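Local coordinates for protein tartronic semialdehyde reductase (Salmonella typhimurium, PDB 1YB4) that catalyses the NAD(P)H-dependent reduction of tartronic semialdehyde (2-hydroxy-3-oxopropanoate) to (R)-glycerate and belongs to the 3-hydroxyisobutyrate dehydrogenase-related family, at residues G7-G12 / Q54-A59; I20-A25 / D153-N158; L29-I34 / A46-T51; R227-G232 / D278-V283. One frame throughout, in Å; residues are numbered along the deposited sequence.

Interaction 1: G7-G12 / Q54-A59; sequences GFIGLG and QVTEFA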
loop_
_atom_site.group_PDB
_atom_site.type_symbol
_atom_site.label_atom_id
_atom_site.label_comp_id
_atom_site.label_asym_id
_atom_site.label_seq_id
_atom_site.Cartn_x
_atom_site.Cartn_y
_atom_site.Cartn_z
ATOM N N GLY A 7 -26.957 36.435 0.983
ATOM C CA GLY A 7 -27.491 35.508 1.970
ATOM C C GLY A 7 -26.447 34.465 2.353
ATOM O O GLY A 7 -25.694 33.996 1.505
ATOM N N PHE A 8 -26.388 34.110 3.634
ATOM C CA PHE A 8 -25.421 33.129 4.132
ATOM C C PHE A 8 -26.195 32.044 4.879
ATOM O O PHE A 8 -26.870 32.324 5.865
ATOM C CB PHE A 8 -24.414 33.798 5.079
ATOM C CG PHE A 8 -22.988 33.357 4.857
ATOM C CD1 PHE A 8 -22.166 34.032 3.960
ATOM C CD2 PHE A 8 -22.478 32.249 5.522
ATOM C CE1 PHE A 8 -20.863 33.615 3.729
ATOM C CE2 PHE A 8 -21.177 31.824 5.295
ATOM C CZ PHE A 8 -20.368 32.508 4.398
ATOM N N ILE A 9 -26.088 30.804 4.414
ATOM C CA ILE A 9 -26.832 29.705 5.025
ATOM C C ILE A 9 -26.041 28.813 5.978
ATOM O O ILE A 9 -26.576 27.853 6.519
ATOM C CB ILE A 9 -27.505 28.843 3.927
ATOM C CG1 ILE A 9 -28.499 29.710 3.169
ATOM C CG2 ILE A 9 -28.230 27.649 4.525
ATOM C CD1 ILE A 9 -29.372 28.945 2.210
ATOM N N GLY A 10 -24.779 29.130 6.212
ATOM C CA GLY A 10 -24.016 28.312 7.127
ATOM C C GLY A 10 -22.995 29.116 7.893
ATOM O O GLY A 10 -22.090 29.707 7.307
ATOM N N LEU A 11 -23.136 29.163 9.207
ATOM C CA LEU A 11 -22.171 29.893 10.006
ATOM C C LEU A 11 -21.289 28.874 10.714
ATOM O O LEU A 11 -21.229 27.708 10.320
ATOM C CB LEU A 11 -22.888 30.825 10.993
ATOM C CG LEU A 11 -23.736 31.893 10.268
ATOM C CD1 LEU A 11 -24.462 32.791 11.261
ATOM C CD2 LEU A 11 -22.833 32.733 9.372
ATOM N N GLY A 12 -20.584 29.297 11.745
ATOM C CA GLY A 12 -19.735 28.343 12.420
ATOM C C GLY A 12 -18.284 28.580 12.084
ATOM O O GLY A 12 -17.946 29.526 11.380
ATOM N N GLN A 54 -36.069 31.452 3.974
ATOM C CA GLN A 54 -36.079 32.904 4.067
ATOM C C GLN A 54 -34.829 33.604 3.529
ATOM O O GLN A 54 -34.942 34.627 2.846
ATOM C CB GLN A 54 -36.340 33.312 5.511
ATOM C CG GLN A 54 -37.799 33.156 5.924
ATOM C CD GLN A 54 -37.962 33.039 7.419
ATOM O OE1 GLN A 54 -37.777 31.961 7.985
ATOM N NE2 GLN A 54 -38.296 34.152 8.074
ATOM N N VAL A 55 -33.647 33.067 3.826
ATOM C CA VAL A 55 -32.411 33.659 3.329
ATOM C C VAL A 55 -32.510 33.781 1.812
ATOM O O VAL A 55 -32.158 34.812 1.235
ATOM C CB VAL A 55 -31.174 32.784 3.689
ATOM C CG1 VAL A 55 -29.911 33.318 3.003
ATOM C CG2 VAL A 55 -30.966 32.773 5.180
ATOM N N THR A 56 -33.013 32.727 1.175
ATOM C CA THR A 56 -33.144 32.700 -0.282
ATOM C C THR A 56 -34.112 33.757 -0.846
ATOM O O THR A 56 -33.966 34.196 -1.990
ATOM C CB THR A 56 -33.599 31.304 -0.778
ATOM O OG1 THR A 56 -33.119 30.296 0.117
ATOM C CG2 THR A 56 -33.034 31.020 -2.160
ATOM N N GLU A 57 -35.091 34.167 -0.043
ATOM C CA GLU A 57 -36.063 35.153 -0.491
ATOM C C GLU A 57 -35.453 36.545 -0.642
ATOM O O GLU A 57 -35.407 37.082 -1.749
ATOM C CB GLU A 57 -37.264 35.170 0.463
ATOM C CG GLU A 57 -37.819 33.766 0.718
ATOM C CD GLU A 57 -39.204 33.752 1.347
ATOM O OE1 GLU A 57 -39.422 34.474 2.344
ATOM O OE2 GLU A 57 -40.072 33.000 0.844
ATOM N N PHE A 58 -34.971 37.130 0.448
ATOM C CA PHE A 58 -34.371 38.461 0.363
ATOM C C PHE A 58 -32.884 38.412 0.097
ATOM O O PHE A 58 -32.089 38.885 0.911
ATOM C CB PHE A 58 -34.623 39.263 1.639
ATOM C CG PHE A 58 -34.828 38.414 2.859
ATOM C CD1 PHE A 58 -33.881 37.469 3.238
ATOM C CD2 PHE A 58 -35.982 38.559 3.631
ATOM C CE1 PHE A 58 -34.075 36.677 4.370
ATOM C CE2 PHE A 58 -36.187 37.772 4.765
ATOM C CZ PHE A 58 -35.229 36.829 5.133
ATOM N N ALA A 59 -32.520 37.833 -1.045
ATOM C CA ALA A 59 -31.123 37.717 -1.453
ATOM C C ALA A 59 -31.003 37.168 -2.870
ATOM O O ALA A 59 -31.676 36.198 -3.221
ATOM C CB ALA A 59 -30.371 36.819 -0.489
#

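Interaction 2: I20-A25 / D153-N158; sequences INLARA and DILGKN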
loop_
_atom_site.group_PDB
_atom_site.type_symbol
_atom_site.label_atom_id
_atom_site.label_comp_id
_atom_site.label_asym_id
_atom_site.label_seq_id
_atom_site.Cartn_x
_atom_site.Cartn_y
_atom_site.Cartn_z
ATOM N N ILE A 20 -18.993 37.604 8.470
ATOM C CA ILE A 20 -18.492 38.814 9.119
ATOM C C ILE A 20 -17.673 39.670 8.147
ATOM O O ILE A 20 -17.727 40.890 8.199
ATOM C CB ILE A 20 -17.628 38.481 10.351
ATOM C CG1 ILE A 20 -18.497 37.830 11.424
ATOM C CG2 ILE A 20 -16.974 39.744 10.889
ATOM C CD1 ILE A 20 -17.811 37.684 12.777
ATOM N N ASN A 21 -16.911 39.042 7.260
ATOM C CA ASN A 21 -16.135 39.815 6.298
ATOM C C ASN A 21 -17.021 40.468 5.232
ATOM O O ASN A 21 -16.735 41.574 4.789
ATOM C CB ASN A 21 -15.082 38.943 5.611
ATOM C CG ASN A 21 -13.704 39.154 6.179
ATOM O OD1 ASN A 21 -13.441 38.838 7.335
ATOM N ND2 ASN A 21 -12.809 39.705 5.366
ATOM N N LEU A 22 -18.077 39.781 4.806
ATOM C CA LEU A 22 -18.980 40.338 3.799
ATOM C C LEU A 22 -19.782 41.498 4.408
ATOM O O LEU A 22 -19.992 42.538 3.766
ATOM C CB LEU A 22 -19.941 39.263 3.288
ATOM C CG LEU A 22 -19.350 38.151 2.416
ATOM C CD1 LEU A 22 -20.419 37.134 2.141
ATOM C CD2 LEU A 22 -18.821 38.725 1.103
ATOM N N ALA A 23 -20.216 41.316 5.653
ATOM C CA ALA A 23 -20.982 42.335 6.351
ATOM C C ALA A 23 -20.111 43.563 6.606
ATOM O O ALA A 23 -20.567 44.702 6.492
ATOM C CB ALA A 23 -21.508 41.770 7.660
ATOM N N ARG A 24 -18.848 43.323 6.927
ATOM C CA ARG A 24 -17.909 44.400 7.204
ATOM C C ARG A 24 -17.633 45.244 5.967
ATOM O O ARG A 24 -17.121 46.352 6.077
ATOM C CB ARG A 24 -16.586 43.829 7.725
ATOM C CG ARG A 24 -15.646 44.858 8.344
ATOM C CD ARG A 24 -15.576 44.667 9.854
ATOM N NE ARG A 24 -14.890 43.431 10.208
ATOM C CZ ARG A 24 -14.894 42.910 11.428
ATOM N NH1 ARG A 24 -14.237 41.778 11.676
ATOM N NH2 ARG A 24 -15.566 43.516 12.395
ATOM N N ALA A 25 -17.955 44.725 4.789
ATOM C CA ALA A 25 -17.710 45.480 3.566
ATOM C C ALA A 25 -18.912 46.322 3.152
ATOM O O ALA A 25 -18.898 46.942 2.087
ATOM C CB ALA A 25 -17.323 44.549 2.440
ATOM N N ASP A 153 -13.399 38.263 -3.706
ATOM C CA ASP A 153 -12.240 39.131 -3.445
ATOM C C ASP A 153 -12.155 39.555 -1.996
ATOM O O ASP A 153 -11.072 39.810 -1.483
ATOM C CB ASP A 153 -12.279 40.389 -4.319
ATOM C CG ASP A 153 -11.701 40.167 -5.705
ATOM O OD1 ASP A 153 -11.935 41.014 -6.595
ATOM O OD2 ASP A 153 -11.000 39.162 -5.907
ATOM N N ILE A 154 -13.306 39.648 -1.343
ATOM C CA ILE A 154 -13.355 40.028 0.060
ATOM C C ILE A 154 -13.039 38.811 0.915
ATOM O O ILE A 154 -12.423 38.931 1.963
ATOM C CB ILE A 154 -14.749 40.521 0.450
ATOM C CG1 ILE A 154 -15.127 41.723 -0.401
ATOM C CG2 ILE A 154 -14.784 40.874 1.923
ATOM C CD1 ILE A 154 -16.559 42.126 -0.241
ATOM N N LEU A 155 -13.447 37.635 0.447
ATOM C CA LEU A 155 -13.244 36.392 1.185
ATOM C C LEU A 155 -11.864 35.733 1.089
ATOM O O LEU A 155 -11.482 34.986 1.976
ATOM C CB LEU A 155 -14.311 35.378 0.773
ATOM C CG LEU A 155 -15.769 35.805 0.962
ATOM C CD1 LEU A 155 -16.705 34.757 0.376
ATOM C CD2 LEU A 155 -16.049 36.002 2.432
ATOM N N GLY A 156 -11.120 35.990 0.024
ATOM C CA GLY A 156 -9.809 35.368 -0.096
ATOM C C GLY A 156 -8.895 36.014 -1.129
ATOM O O GLY A 156 -9.287 36.972 -1.791
ATOM N N LYS A 157 -7.674 35.494 -1.267
ATOM C CA LYS A 157 -6.716 36.029 -2.232
ATOM C C LYS A 157 -6.747 35.215 -3.505
ATOM O O LYS A 157 -7.185 35.693 -4.545
ATOM C CB LYS A 157 -5.281 35.997 -1.688
ATOM C CG LYS A 157 -4.979 36.954 -0.556
ATOM C CD LYS A 157 -3.474 37.121 -0.353
ATOM C CE LYS A 157 -3.178 38.315 0.550
ATOM N NZ LYS A 157 -1.737 38.675 0.548
ATOM N N ASN A 158 -6.265 33.980 -3.417
ATOM C CA ASN A 158 -6.222 33.111 -4.572
ATOM C C ASN A 158 -7.584 32.591 -5.007
ATOM O O ASN A 158 -8.094 31.616 -4.455
ATOM C CB ASN A 158 -5.271 31.934 -4.323
ATOM C CG ASN A 158 -3.818 32.356 -4.308
ATOM O OD1 ASN A 158 -3.467 33.435 -4.795
ATOM N ND2 ASN A 158 -2.957 31.503 -3.762
#

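Interaction 3: L29-I34 / A46-T51; sequences LHVTTI and AVNVET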
loop_
_atom_site.group_PDB
_atom_site.type_symbol
_atom_site.label_atom_id
_atom_site.label_comp_id
_atom_site.label_asym_id
_atom_site.label_seq_id
_atom_site.Cartn_x
_atom_site.Cartn_y
_atom_site.Cartn_z
ATOM N N LEU A 29 -26.615 41.247 4.813
ATOM C CA LEU A 29 -26.764 39.810 4.784
ATOM C C LEU A 29 -27.888 39.253 5.622
ATOM O O LEU A 29 -28.108 39.665 6.761
ATOM C CB LEU A 29 -25.470 39.144 5.243
ATOM C CG LEU A 29 -24.376 38.843 4.223
ATOM C CD1 LEU A 29 -24.010 40.078 3.415
ATOM C CD2 LEU A 29 -23.175 38.308 4.979
ATOM N N HIS A 30 -28.597 38.299 5.041
ATOM C CA HIS A 30 -29.655 37.619 5.748
ATOM C C HIS A 30 -29.018 36.257 5.974
ATOM O O HIS A 30 -28.837 35.478 5.039
ATOM C CB HIS A 30 -30.905 37.534 4.879
ATOM C CG HIS A 30 -31.723 38.790 4.879
ATOM N ND1 HIS A 30 -32.606 39.099 5.889
ATOM C CD2 HIS A 30 -31.811 39.799 3.977
ATOM C CE1 HIS A 30 -33.207 40.242 5.609
ATOM N NE2 HIS A 30 -32.744 40.687 4.455
ATOM N N VAL A 31 -28.642 35.999 7.222
ATOM C CA VAL A 31 -27.973 34.762 7.585
ATOM C C VAL A 31 -28.873 33.772 8.300
ATOM O O VAL A 31 -30.018 34.079 8.620
ATOM C CB VAL A 31 -26.766 35.049 8.489
ATOM C CG1 VAL A 31 -25.932 36.174 7.885
ATOM C CG2 VAL A 31 -27.232 35.410 9.883
ATOM N N THR A 32 -28.329 32.585 8.555
ATOM C CA THR A 32 -29.042 31.508 9.239
ATOM C C THR A 32 -28.087 30.350 9.510
ATOM O O THR A 32 -27.116 30.161 8.784
ATOM C CB THR A 32 -30.203 30.961 8.388
ATOM O OG1 THR A 32 -31.006 30.094 9.192
ATOM C CG2 THR A 32 -29.675 30.159 7.210
ATOM N N THR A 33 -28.370 29.578 10.553
ATOM C CA THR A 33 -27.550 28.423 10.928
ATOM C C THR A 33 -28.192 27.808 12.164
ATOM O O THR A 33 -29.078 28.422 12.769
ATOM C CB THR A 33 -26.071 28.827 11.231
ATOM O OG1 THR A 33 -25.330 27.675 11.651
ATOM C CG2 THR A 33 -26.005 29.884 12.318
ATOM N N ILE A 34 -27.766 26.601 12.532
ATOM C CA ILE A 34 -28.333 25.922 13.694
ATOM C C ILE A 34 -27.935 26.605 14.997
ATOM O O ILE A 34 -28.778 26.858 15.857
ATOM C CB ILE A 34 -27.893 24.428 13.761
ATOM C CG1 ILE A 34 -26.378 24.321 13.985
ATOM C CG2 ILE A 34 -28.259 23.718 12.484
ATOM C CD1 ILE A 34 -25.970 24.224 15.463
ATOM N N ALA A 46 -26.232 41.979 9.622
ATOM C CA ALA A 46 -26.796 40.677 9.348
ATOM C C ALA A 46 -28.105 40.497 10.100
ATOM O O ALA A 46 -28.217 40.818 11.285
ATOM C CB ALA A 46 -25.803 39.580 9.740
ATOM N N VAL A 47 -29.097 39.991 9.380
ATOM C CA VAL A 47 -30.417 39.728 9.926
ATOM C C VAL A 47 -30.549 38.223 10.078
ATOM O O VAL A 47 -30.718 37.518 9.083
ATOM C CB VAL A 47 -31.522 40.212 8.968
ATOM C CG1 VAL A 47 -32.877 40.025 9.610
ATOM C CG2 VAL A 47 -31.295 41.664 8.588
ATOM N N ASN A 48 -30.472 37.731 11.314
ATOM C CA ASN A 48 -30.565 36.292 11.570
ATOM C C ASN A 48 -31.982 35.752 11.352
ATOM O O ASN A 48 -32.632 35.305 12.298
ATOM C CB ASN A 48 -30.121 35.984 13.005
ATOM C CG ASN A 48 -30.106 34.495 13.309
ATOM O OD1 ASN A 48 -29.932 34.093 14.456
ATOM N ND2 ASN A 48 -30.283 33.674 12.284
ATOM N N VAL A 49 -32.452 35.780 10.108
ATOM C CA VAL A 49 -33.784 35.290 9.805
ATOM C C VAL A 49 -33.832 33.845 10.299
ATOM O O VAL A 49 -33.107 32.957 9.833
ATOM C CB VAL A 49 -34.096 35.409 8.294
ATOM C CG1 VAL A 49 -33.514 36.724 7.768
ATOM C CG2 VAL A 49 -33.556 34.233 7.522
ATOM N N GLU A 50 -34.704 33.628 11.273
ATOM C CA GLU A 50 -34.860 32.328 11.924
ATOM C C GLU A 50 -34.602 31.045 11.113
ATOM O O GLU A 50 -34.203 30.047 11.705
ATOM C CB GLU A 50 -36.228 32.252 12.599
ATOM C CG GLU A 50 -36.207 32.587 14.117
ATOM C CD GLU A 50 -36.025 34.081 14.424
ATOM O OE1 GLU A 50 -37.010 34.841 14.316
ATOM O OE2 GLU A 50 -34.899 34.504 14.768
ATOM N N THR A 51 -34.827 31.032 9.796
ATOM C CA THR A 51 -34.523 29.817 9.042
ATOM C C THR A 51 -34.078 29.987 7.567
ATOM O O THR A 51 -33.863 31.103 7.108
ATOM C CB THR A 51 -35.674 28.791 9.200
ATOM O OG1 THR A 51 -35.934 28.579 10.598
ATOM C CG2 THR A 51 -35.274 27.438 8.629
HETATM O O HOH W 1 -30.575 31.133 12.405
#

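Interaction 4: R227-G232 / D278-V283; sequences RTFEPG and DHSAMV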
loop_
_atom_site.group_PDB
_atom_site.type_symbol
_atom_site.label_atom_id
_atom_site.label_comp_id
_atom_site.label_asym_id
_atom_site.label_seq_id
_atom_site.Cartn_x
_atom_site.Cartn_y
_atom_site.Cartn_z
ATOM N N ARG A 227 8.973 19.942 16.256
ATOM C CA ARG A 227 7.840 19.304 16.952
ATOM C C ARG A 227 6.682 20.262 17.246
ATOM O O ARG A 227 6.002 20.136 18.264
ATOM C CB ARG A 227 8.309 18.661 18.258
ATOM C CG ARG A 227 9.642 17.945 18.136
ATOM C CD ARG A 227 9.578 16.848 17.102
ATOM N NE ARG A 227 8.794 15.707 17.568
ATOM C CZ ARG A 227 8.475 14.674 16.798
ATOM N NH1 ARG A 227 8.873 14.652 15.532
ATOM N NH2 ARG A 227 7.764 13.671 17.290
ATOM N N THR A 228 6.449 21.203 16.339
ATOM C CA THR A 228 5.378 22.173 16.514
ATOM C C THR A 228 4.158 21.746 15.699
ATOM O O THR A 228 4.067 22.022 14.505
ATOM C CB THR A 228 5.861 23.597 16.100
ATOM O OG1 THR A 228 5.697 23.785 14.691
ATOM C CG2 THR A 228 7.350 23.770 16.446
ATOM N N PHE A 229 3.225 21.066 16.367
ATOM C CA PHE A 229 2.008 20.543 15.747
ATOM C C PHE A 229 0.682 21.210 16.133
ATOM O O PHE A 229 -0.390 20.645 15.891
ATOM C CB PHE A 229 1.888 19.048 16.044
ATOM C CG PHE A 229 3.111 18.260 15.693
ATOM C CD1 PHE A 229 3.580 18.232 14.380
ATOM C CD2 PHE A 229 3.793 17.549 16.672
ATOM C CE1 PHE A 229 4.710 17.508 14.043
ATOM C CE2 PHE A 229 4.922 16.821 16.354
ATOM C CZ PHE A 229 5.385 16.799 15.031
ATOM N N GLU A 230 0.730 22.389 16.740
ATOM C CA GLU A 230 -0.518 23.044 17.107
ATOM C C GLU A 230 -1.330 23.173 15.831
ATOM O O GLU A 230 -0.789 23.461 14.763
ATOM C CB GLU A 230 -0.278 24.432 17.727
ATOM C CG GLU A 230 0.255 24.401 19.166
ATOM C CD GLU A 230 1.778 24.433 19.242
ATOM O OE1 GLU A 230 2.438 23.658 18.513
ATOM O OE2 GLU A 230 2.320 25.233 20.041
ATOM N N PRO A 231 -2.642 22.946 15.924
ATOM C CA PRO A 231 -3.534 23.033 14.771
ATOM C C PRO A 231 -3.363 24.214 13.819
ATOM O O PRO A 231 -3.112 25.360 14.211
ATOM C CB PRO A 231 -4.913 22.992 15.408
ATOM C CG PRO A 231 -4.700 22.014 16.513
ATOM C CD PRO A 231 -3.373 22.468 17.111
ATOM N N GLY A 232 -3.498 23.878 12.545
ATOM C CA GLY A 232 -3.424 24.822 11.455
ATOM C C GLY A 232 -4.457 24.169 10.562
ATOM O O GLY A 232 -5.242 24.833 9.886
ATOM N N ASP A 278 -2.011 19.253 13.969
ATOM C CA ASP A 278 -1.774 19.718 12.610
ATOM C C ASP A 278 -1.425 18.499 11.758
ATOM O O ASP A 278 -0.677 17.634 12.204
ATOM C CB ASP A 278 -0.608 20.698 12.598
ATOM C CG ASP A 278 -0.346 21.259 11.229
ATOM O OD1 ASP A 278 -1.217 21.993 10.722
ATOM O OD2 ASP A 278 0.726 20.966 10.654
ATOM N N HIS A 279 -1.946 18.422 10.534
ATOM C CA HIS A 279 -1.658 17.252 9.720
ATOM C C HIS A 279 -0.172 17.002 9.491
ATOM O O HIS A 279 0.211 15.993 8.882
ATOM C CB HIS A 279 -2.418 17.300 8.388
ATOM C CG HIS A 279 -2.257 18.576 7.627
ATOM N ND1 HIS A 279 -2.920 18.816 6.443
ATOM C CD2 HIS A 279 -1.479 19.660 7.849
ATOM C CE1 HIS A 279 -2.553 19.990 5.963
ATOM N NE2 HIS A 279 -1.678 20.524 6.796
ATOM N N SER A 280 0.670 17.907 9.988
ATOM C CA SER A 280 2.109 17.722 9.867
ATOM C C SER A 280 2.457 16.659 10.909
ATOM O O SER A 280 3.533 16.062 10.886
ATOM C CB SER A 280 2.856 19.033 10.155
ATOM O OG SER A 280 2.543 19.532 11.444
ATOM N N ALA A 281 1.517 16.420 11.815
ATOM C CA ALA A 281 1.676 15.418 12.858
ATOM C C ALA A 281 1.739 14.009 12.251
ATOM O O ALA A 281 1.984 13.014 12.945
ATOM C CB ALA A 281 0.526 15.517 13.828
HETATM N N MSE A 282 1.490 13.946 10.951
HETATM C CA MSE A 282 1.540 12.707 10.193
HETATM C C MSE A 282 2.820 11.955 10.502
HETATM O O MSE A 282 2.808 10.739 10.660
HETATM C CB MSE A 282 1.497 13.031 8.693
HETATM C CG MSE A 282 1.937 11.918 7.755
HETATM SE SE MSE A 282 0.660 10.480 7.663
HETATM C CE MSE A 282 1.636 9.160 8.608
ATOM N N VAL A 283 3.921 12.696 10.591
ATOM C CA VAL A 283 5.239 12.124 10.826
ATOM C C VAL A 283 5.285 11.170 11.996
ATOM O O VAL A 283 6.064 10.211 12.008
ATOM C CB VAL A 283 6.301 13.247 11.021
ATOM C CG1 VAL A 283 5.958 14.082 12.235
ATOM C CG2 VAL A 283 7.702 12.643 11.138
#

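Interaction 1: G7-G12 / Q54-A59
Val55 drives its CG1 methyl straight at the backbone of Gly7, and the overlap is close: Val55 CG1 stands 3.4 Å from Gly7 CA and also lies 3.7 Å from Phe8 N. With CG1 anti to its own backbone N (chi1 172°), this branch is the one laid against the strand, while CG2 skirts the carbonyl oxygen of Phe8. The approach can be this tight because Gly7 carries no beta carbon on the side facing the helix. Ala59 fills in beside it, its CB resting 3.7 Å from Gly7 N, so the glycine is met by two methyl groups, one from the helix and one from the loop after it. Further along, Ile9 swings its CG1 back toward the helix and meets Val55 CG1 at 3.9 Å, the two branched side chains crossing obliquely. The tip of Ile9 then ends near Thr56, with CD1 4.5 Å from the hydroxyl OG1. No hydrogen bond spans the contact; what joins the two segments is the fit of small aliphatic groups in a buried place. Strand 5-8 runs into a glycine-rich turn whose Gly10 and Gly12 fit the Rossmann-type dinucleotide-binding pattern, so this packing lies at the foot of that probable loop. Helix 52-57 lies on one side of the strand and leads through Ala59 into strand 61-64, the neighbour to which Gly7 and Ile9 are hydrogen-bonded. Phe8 points away from helix 52-57, and its ring packs on Met18, Ala19 and Leu22 of helix 15-24.

Interaction 2: I20-A25 / D153-N158
The ends of two helices meet with their residues paired in opposite order, Asn21 next to Leu155 and Leu22 next to Ile154, the CA atoms of Leu22 and Ile154 being 6.8 Å apart. Ile154 contributes the largest share of the buried surface, and its two branches take separate jobs. Its CG2, anti to the backbone N, is set 3.5 Å from the carbonyl oxygen of Asn21, touching the backbone of the partner helix; the Ile154 and Asn21 side chains slide past each other in opposite directions. The other branch is extended (chi2 171°) and carries CD1 out to Ala25, whose CB is 3.7 Å away; Leu22 CD2 comes up to the same Ile154 CD1 at 4.3 Å. On the more buried side Leu22 and Leu155 cross at a slant, Leu155 CD2 resting 3.9 Å from Leu22 CG. The joint is carried mainly by aliphatic carbon. Around it, Arg24 forms a salt bridge with Glu40, and Asp153 with Lys149. Leu155 also leans on Met95 and Ile154 on His27. The contact thus joins helix 15-24, which follows the first strand of the nucleotide-binding domain, to helix 142-155, from which the chain departs at Gly156 to enter strand 158-163 at one edge of the sheet.

Interaction 3: L29-I34 / A46-T51
The carbonyl oxygen of Val47 is gripped by two backbone amides that reach it from opposite faces of its plane. Val31 N comes across from the strand at 3.2 Å, bent, with an N-H...O angle of 137°, while Val49 N turns back on Val47 O at 2.7 Å and closes an inverse gamma turn centred on Asn48. A straighter bond precedes these: Val47 N to Leu29 O at 2.8 Å, where Ala46 CA also offers a C-H to Leu29 O. The line from CA 46 to CA 51 runs 35° from that between CA 29 and CA 32, roughly the same direction. The His30 side chain lies alongside that of Val47, pointing the same way, and crosses that of Val49 at about a right angle, with Val49 CG1 at the ring edge, 3.2 Å from His30 ND1. Away from the imidazole, Val31 CG1 meets Ala46 CB at 3.9 Å. Asn48 holds its CG anti to the backbone N (chi1 -176°), and its ND2 donates to a water at 2.6 Å; that water also accepts from Thr33 N, bridging the two segments at Thr33. His30 stacks on Phe58 as well. This is a loop running beside edge strand 28-31 of a Rossmann-type sheet, joined by a few backbone bonds, and Thr32 lies near the probable glycine-rich loop, consistent with the region where Rossmann-type enzymes bind their dinucleotide.

Interaction 4: R227-G232 / D278-V283
The Phe229 ring has Ser280 OG in its plane at one edge, 3.4 Å from CD1, and a different neighbour on each side. Arg227 C lies over one face, offset toward the rim; from the opposite side Ala281 CA makes an off-centre CH-pi contact, 4.2 Å from the ring centroid. At the far end of the ring Val283 crosses at about a right angle, its CG1 3.9 Å from Phe229 CZ. The same CZ sits over the centre of one face of the Arg227 guanidinium, 4.1 Å above its plane, so the arginine folds back across the ring end while its charge goes to a salt bridge with Glu287. A backbone hydrogen bond joins the segments: Asp278 N to Phe229 O, 2.9 Å and fairly straight at 162°. Asp278 CB packs 3.5 Å from Glu230 O. OD2 turns back along its own segment to the amide of Ser280, geometry that fits an Asx turn at the start of the short 3-10 segment 279-281; the Ser280 hydroxyl is also at OD2, though too near in the model for its distance to be trusted. The same OD2 forms a salt bridge with Arg223 of helix 215-225. Paired with Arg223, the carboxylate would probably be favoured in its charged form, and Asp278 combines a backbone bond to the 227-232 loop with a charge pair to helix 215-225.

From the N terminus, strand 5-8 opens interaction 1, which closes when the chain returns through helix 52-57. Between these points helix 15-24 starts interaction 2, whose partner arrives only at helix 142-155, so the two loops cross. Interaction 3 is a short excursion, strand 28-31 to residues 46-51, and falls wholly within both longer loops. The three touch one another around strands 5-8 and 28-31 and helix 15-24 of the nucleotide-binding domain: Phe8 N probably bonds His30 O, and Leu22 packs on Leu29. Interaction 4 follows in series after all of them, about 14 Å from the nearest atoms of interactions 1 and 2, and joins loops of the helical C-terminal domain.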